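Local structure of KLLA0E08119p (Kluyveromyces lactis, 3VA7) at residues A[388-400]-A[409-421]. The protein is the urea carboxylase part of a longer protein and probably carboxylates urea to urea-1-carboxylate, using biotin and ATP, in the allophanate route of urea breakdown. Numbering follows the deposited sequence.
Sequences SFPSWARVDTWVK and YDPTLAKIIVHGK
F389 brings its ring to A414, CZ to CB 3.6 Å, while V395 CG2 lies over one ring face, toward the rim. V395 and T397 share this side of the sheet with A414 and I416. Farther along, W392 CZ3 meets V418 CG2 at 3.6 Å, the two side chains side by side. The axes of strands 394-397 and 412-420 run antiparallel, at 163°: R394–I417 and D396–K415 are hydrogen-bonded pairs, V395–I416 and T397–A414 non-hydrogen-bonded ones. Within the biotin carboxylase C-terminal domain, strand 412-420 also pairs with strand 362-372; L413 and A414 both face L368 there, a classic beta bulge. Near the bulge, T397 OG1 donates to L413 O and, in an ST turn, accepts from V399 N. W398 NE1 hydrogen-bonds T412 O at 2.9 Å, N-H...O 170°, with the oxygen in the indole plane, and V399 CG1 covers one ring face. On the opposite sheet face, R394's extended chain (chi2 168°) runs alongside I417, CG to CD1 4.0 Å, carrying the guanidinium to D396; NE to OD1 (2.8 Å) and NH2 to OD2 fix the carboxylate's rotation. R394 NH1 forms a salt bridge with E330. A water bridges D396 OD2 to K415 NZ, which also hydrogen-bonds V324 O.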
loop_
_atom_site.group_PDB
_atom_site.type_symbol
_atom_site.label_atom_id
_atom_site.label_comp_id
_atom_site.label_asym_id
_atom_site.label_seq_id
_atom_site.Cartn_x
_atom_site.Cartn_y
_atom_site.Cartn_z
ATOM N N SER A 388 -6.398 1.904 -14.700
ATOM C CA SER A 388 -6.856 2.786 -15.764
ATOM C C SER A 388 -6.989 2.132 -17.153
ATOM O O SER A 388 -6.085 1.404 -17.613
ATOM C CB SER A 388 -5.979 4.025 -15.832
ATOM O OG SER A 388 -6.737 5.079 -16.420
ATOM N N PHE A 389 -8.113 2.401 -17.816
ATOM C CA PHE A 389 -8.351 1.855 -19.189
ATOM C C PHE A 389 -8.680 2.952 -20.235
ATOM O O PHE A 389 -9.350 3.960 -19.922
ATOM C CB PHE A 389 -9.472 0.809 -19.226
ATOM C CG PHE A 389 -9.207 -0.436 -18.388
ATOM C CD1 PHE A 389 -8.209 -1.339 -18.754
ATOM C CD2 PHE A 389 -10.025 -0.740 -17.244
ATOM C CE1 PHE A 389 -7.977 -2.519 -17.998
ATOM C CE2 PHE A 389 -9.807 -1.942 -16.480
ATOM C CZ PHE A 389 -8.787 -2.818 -16.879
ATOM N N PRO A 390 -8.228 2.744 -21.487
ATOM C CA PRO A 390 -8.678 3.688 -22.496
ATOM C C PRO A 390 -10.193 3.670 -22.523
ATOM O O PRO A 390 -10.795 2.601 -22.730
ATOM C CB PRO A 390 -8.118 3.092 -23.804
ATOM C CG PRO A 390 -7.883 1.639 -23.503
ATOM C CD PRO A 390 -7.418 1.651 -22.065
ATOM N N SER A 391 -10.816 4.827 -22.327
ATOM C CA SER A 391 -12.276 4.893 -22.304
ATOM C C SER A 391 -12.911 4.778 -23.687
ATOM O O SER A 391 -14.147 4.668 -23.772
ATOM C CB SER A 391 -12.709 6.233 -21.746
ATOM O OG SER A 391 -12.252 7.247 -22.651
ATOM N N TRP A 392 -12.087 4.857 -24.750
ATOM C CA TRP A 392 -12.582 4.903 -26.158
ATOM C C TRP A 392 -12.615 3.510 -26.759
ATOM O O TRP A 392 -13.295 3.294 -27.768
ATOM C CB TRP A 392 -11.738 5.824 -27.095
ATOM C CG TRP A 392 -10.254 5.588 -26.949
ATOM C CD1 TRP A 392 -9.409 6.256 -26.110
ATOM C CD2 TRP A 392 -9.458 4.544 -27.560
ATOM N NE1 TRP A 392 -8.149 5.732 -26.187
ATOM C CE2 TRP A 392 -8.135 4.691 -27.072
ATOM C CE3 TRP A 392 -9.731 3.516 -28.470
ATOM C CZ2 TRP A 392 -7.090 3.873 -27.473
ATOM C CZ3 TRP A 392 -8.677 2.696 -28.879
ATOM C CH2 TRP A 392 -7.378 2.877 -28.384
ATOM N N ALA A 393 -11.854 2.590 -26.177
ATOM C CA ALA A 393 -11.999 1.166 -26.524
ATOM C C ALA A 393 -13.208 0.572 -25.753
ATOM O O ALA A 393 -13.773 1.190 -24.864
ATOM C CB ALA A 393 -10.674 0.373 -26.236
ATOM N N ARG A 394 -13.614 -0.623 -26.127
ATOM C CA ARG A 394 -14.555 -1.385 -25.319
ATOM C C ARG A 394 -13.681 -2.239 -24.421
ATOM O O ARG A 394 -12.763 -2.924 -24.895
ATOM C CB ARG A 394 -15.495 -2.276 -26.192
ATOM C CG ARG A 394 -16.205 -3.365 -25.362
ATOM C CD ARG A 394 -17.282 -4.035 -26.087
ATOM N NE ARG A 394 -17.652 -5.271 -25.428
ATOM C CZ ARG A 394 -18.607 -6.083 -25.874
ATOM N NH1 ARG A 394 -19.285 -5.774 -26.986
ATOM N NH2 ARG A 394 -18.897 -7.191 -25.217
ATOM N N VAL A 395 -13.929 -2.173 -23.114
ATOM C CA VAL A 395 -13.197 -3.076 -22.198
ATOM C C VAL A 395 -14.161 -3.838 -21.348
ATOM O O VAL A 395 -14.991 -3.267 -20.680
ATOM C CB VAL A 395 -11.895 -2.445 -21.488
ATOM C CG1 VAL A 395 -11.627 -0.987 -21.936
ATOM C CG2 VAL A 395 -11.843 -2.641 -19.965
ATOM N N ASP A 396 -14.121 -5.150 -21.463
ATOM C CA ASP A 396 -15.008 -5.950 -20.652
ATOM C C ASP A 396 -14.141 -6.369 -19.482
ATOM O O ASP A 396 -13.079 -7.023 -19.637
ATOM C CB ASP A 396 -15.599 -7.120 -21.442
ATOM C CG ASP A 396 -16.484 -6.671 -22.637
ATOM O OD1 ASP A 396 -16.945 -5.507 -22.774
ATOM O OD2 ASP A 396 -16.753 -7.517 -23.487
ATOM N N THR A 397 -14.534 -5.922 -18.315
ATOM C CA THR A 397 -13.754 -6.209 -17.165
ATOM C C THR A 397 -14.692 -6.349 -15.965
ATOM O O THR A 397 -15.932 -6.226 -16.095
ATOM C CB THR A 397 -12.690 -5.080 -16.931
ATOM O OG1 THR A 397 -11.787 -5.462 -15.870
ATOM C CG2 THR A 397 -13.390 -3.695 -16.620
ATOM N N TRP A 398 -14.101 -6.604 -14.805
ATOM C CA TRP A 398 -14.857 -6.697 -13.573
ATOM C C TRP A 398 -14.015 -6.087 -12.457
ATOM O O TRP A 398 -14.308 -6.293 -11.302
ATOM C CB TRP A 398 -15.188 -8.159 -13.259
ATOM C CG TRP A 398 -13.992 -8.971 -13.056
ATOM C CD1 TRP A 398 -13.110 -9.443 -14.029
ATOM C CD2 TRP A 398 -13.466 -9.400 -11.798
ATOM N NE1 TRP A 398 -12.080 -10.161 -13.426
ATOM C CE2 TRP A 398 -12.275 -10.147 -12.067
ATOM C CE3 TRP A 398 -13.879 -9.227 -10.467
ATOM C CZ2 TRP A 398 -11.501 -10.705 -11.042
ATOM C CZ3 TRP A 398 -13.117 -9.785 -9.442
ATOM C CH2 TRP A 398 -11.936 -10.522 -9.727
ATOM N N VAL A 399 -12.984 -5.315 -12.813
ATOM C CA VAL A 399 -12.046 -4.790 -11.823
ATOM C C VAL A 399 -11.904 -3.262 -11.857
ATOM O O VAL A 399 -12.205 -2.598 -12.867
ATOM C CB VAL A 399 -10.682 -5.459 -11.963
ATOM C CG1 VAL A 399 -10.858 -6.998 -12.016
ATOM C CG2 VAL A 399 -9.917 -4.902 -13.168
ATOM N N LYS A 400 -11.501 -2.701 -10.720
ATOM C CA LYS A 400 -11.177 -1.276 -10.602
ATOM C C LYS A 400 -10.183 -1.118 -9.442
ATOM O O LYS A 400 -9.784 -2.099 -8.844
ATOM C CB LYS A 400 -12.432 -0.439 -10.374
ATOM C CG LYS A 400 -13.456 -1.169 -9.579
ATOM C CD LYS A 400 -14.495 -0.260 -8.902
ATOM C CE LYS A 400 -15.093 -1.039 -7.666
ATOM N NZ LYS A 400 -16.565 -0.717 -7.342
ATOM N N TYR A 409 -9.838 -18.769 -9.254
ATOM C CA TYR A 409 -10.676 -19.214 -10.359
ATOM C C TYR A 409 -10.027 -19.246 -11.726
ATOM O O TYR A 409 -10.148 -20.244 -12.456
ATOM C CB TYR A 409 -12.006 -18.444 -10.357
ATOM C CG TYR A 409 -12.691 -18.539 -9.004
ATOM C CD1 TYR A 409 -13.371 -19.707 -8.620
ATOM C CD2 TYR A 409 -12.603 -17.471 -8.082
ATOM C CE1 TYR A 409 -13.975 -19.800 -7.350
ATOM C CE2 TYR A 409 -13.196 -17.538 -6.819
ATOM C CZ TYR A 409 -13.881 -18.697 -6.456
ATOM O OH TYR A 409 -14.464 -18.748 -5.214
ATOM N N ASP A 410 -9.329 -18.173 -12.058
ATOM C CA ASP A 410 -8.989 -17.866 -13.443
ATOM C C ASP A 410 -8.528 -16.450 -13.362
ATOM O O ASP A 410 -9.220 -15.616 -12.816
ATOM C CB ASP A 410 -10.218 -17.923 -14.358
ATOM C CG ASP A 410 -9.986 -17.234 -15.700
ATOM O OD1 ASP A 410 -9.416 -17.851 -16.642
ATOM O OD2 ASP A 410 -10.390 -16.059 -15.817
ATOM N N PRO A 411 -7.360 -16.161 -13.930
ATOM C CA PRO A 411 -6.784 -14.851 -13.657
ATOM C C PRO A 411 -7.188 -13.725 -14.673
ATOM O O PRO A 411 -6.494 -12.719 -14.791
ATOM C CB PRO A 411 -5.271 -15.155 -13.661
ATOM C CG PRO A 411 -5.117 -16.422 -14.523
ATOM C CD PRO A 411 -6.500 -16.987 -14.801
ATOM N N THR A 412 -8.307 -13.868 -15.368
ATOM C CA THR A 412 -8.731 -12.792 -16.248
ATOM C C THR A 412 -9.014 -11.448 -15.533
ATOM O O THR A 412 -9.748 -11.376 -14.537
ATOM C CB THR A 412 -9.952 -13.218 -17.072
ATOM O OG1 THR A 412 -9.570 -14.292 -17.949
ATOM C CG2 THR A 412 -10.484 -12.031 -17.875
ATOM N N LEU A 413 -8.428 -10.384 -16.049
ATOM C CA LEU A 413 -8.653 -9.078 -15.483
ATOM C C LEU A 413 -9.638 -8.300 -16.339
ATOM O O LEU A 413 -10.582 -7.674 -15.840
ATOM C CB LEU A 413 -7.319 -8.313 -15.332
ATOM C CG LEU A 413 -6.417 -8.804 -14.176
ATOM C CD1 LEU A 413 -5.016 -8.174 -14.083
ATOM C CD2 LEU A 413 -7.155 -8.703 -12.819
ATOM N N ALA A 414 -9.424 -8.372 -17.637
ATOM C CA ALA A 414 -10.030 -7.449 -18.544
ATOM C C ALA A 414 -9.838 -7.950 -19.948
ATOM O O ALA A 414 -8.955 -8.706 -20.221
ATOM C CB ALA A 414 -9.430 -6.036 -18.360
ATOM N N LYS A 415 -10.748 -7.586 -20.828
ATOM C CA LYS A 415 -10.593 -7.898 -22.220
ATOM C C LYS A 415 -10.674 -6.540 -22.877
ATOM O O LYS A 415 -11.629 -5.766 -22.640
ATOM C CB LYS A 415 -11.686 -8.815 -22.707
ATOM C CG LYS A 415 -11.571 -10.177 -22.140
ATOM C CD LYS A 415 -12.576 -11.118 -22.788
ATOM C CE LYS A 415 -13.995 -10.808 -22.349
ATOM N NZ LYS A 415 -15.012 -11.434 -23.194
ATOM N N ILE A 416 -9.633 -6.241 -23.646
ATOM C CA ILE A 416 -9.449 -4.951 -24.255
ATOM C C ILE A 416 -9.753 -5.085 -25.734
ATOM O O ILE A 416 -9.043 -5.786 -26.448
ATOM C CB ILE A 416 -8.020 -4.449 -23.984
ATOM C CG1 ILE A 416 -7.884 -4.210 -22.482
ATOM C CG2 ILE A 416 -7.742 -3.138 -24.708
ATOM C CD1 ILE A 416 -6.580 -4.636 -21.922
ATOM N N ILE A 417 -10.830 -4.438 -26.149
ATOM C CA ILE A 417 -11.380 -4.570 -27.495
ATOM C C ILE A 417 -11.465 -3.243 -28.327
ATOM O O ILE A 417 -12.114 -2.233 -27.949
ATOM C CB ILE A 417 -12.753 -5.228 -27.423
ATOM C CG1 ILE A 417 -12.633 -6.482 -26.549
ATOM C CG2 ILE A 417 -13.330 -5.532 -28.806
ATOM C CD1 ILE A 417 -13.791 -6.589 -25.555
ATOM N N VAL A 418 -10.872 -3.329 -29.504
ATOM C CA VAL A 418 -10.650 -2.201 -30.373
ATOM C C VAL A 418 -11.332 -2.437 -31.764
ATOM O O VAL A 418 -11.416 -3.582 -32.226
ATOM C CB VAL A 418 -9.125 -2.063 -30.434
ATOM C CG1 VAL A 418 -8.574 -2.179 -31.815
ATOM C CG2 VAL A 418 -8.692 -0.858 -29.672
ATOM N N HIS A 419 -11.853 -1.381 -32.386
ATOM C CA HIS A 419 -12.654 -1.478 -33.641
ATOM C C HIS A 419 -12.060 -0.480 -34.588
ATOM O O HIS A 419 -12.142 0.743 -34.341
ATOM C CB HIS A 419 -14.119 -1.060 -33.447
ATOM C CG HIS A 419 -14.994 -1.368 -34.629
ATOM N ND1 HIS A 419 -16.243 -0.787 -34.824
ATOM C CD2 HIS A 419 -14.797 -2.208 -35.683
ATOM C CE1 HIS A 419 -16.772 -1.269 -35.938
ATOM N NE2 HIS A 419 -15.911 -2.123 -36.480
ATOM N N GLY A 420 -11.439 -0.980 -35.646
ATOM C CA GLY A 420 -10.841 -0.109 -36.649
ATOM C C GLY A 420 -11.450 -0.290 -38.028
ATOM O O GLY A 420 -12.207 -1.255 -38.274
ATOM N N LYS A 421 -11.089 0.631 -38.921
ATOM C CA LYS A 421 -11.551 0.649 -40.298
ATOM C C LYS A 421 -11.133 -0.581 -41.058
ATOM O O LYS A 421 -11.843 -0.990 -41.969
ATOM C CB LYS A 421 -11.009 1.892 -41.019
ATOM C CG LYS A 421 -11.879 3.135 -40.980
ATOM C CD LYS A 421 -10.937 4.327 -41.191
ATOM C CE LYS A 421 -11.622 5.597 -41.700
ATOM N NZ LYS A 421 -12.964 5.787 -41.063
HETATM O O HOH W 1 -17.435 -10.260 -22.442
#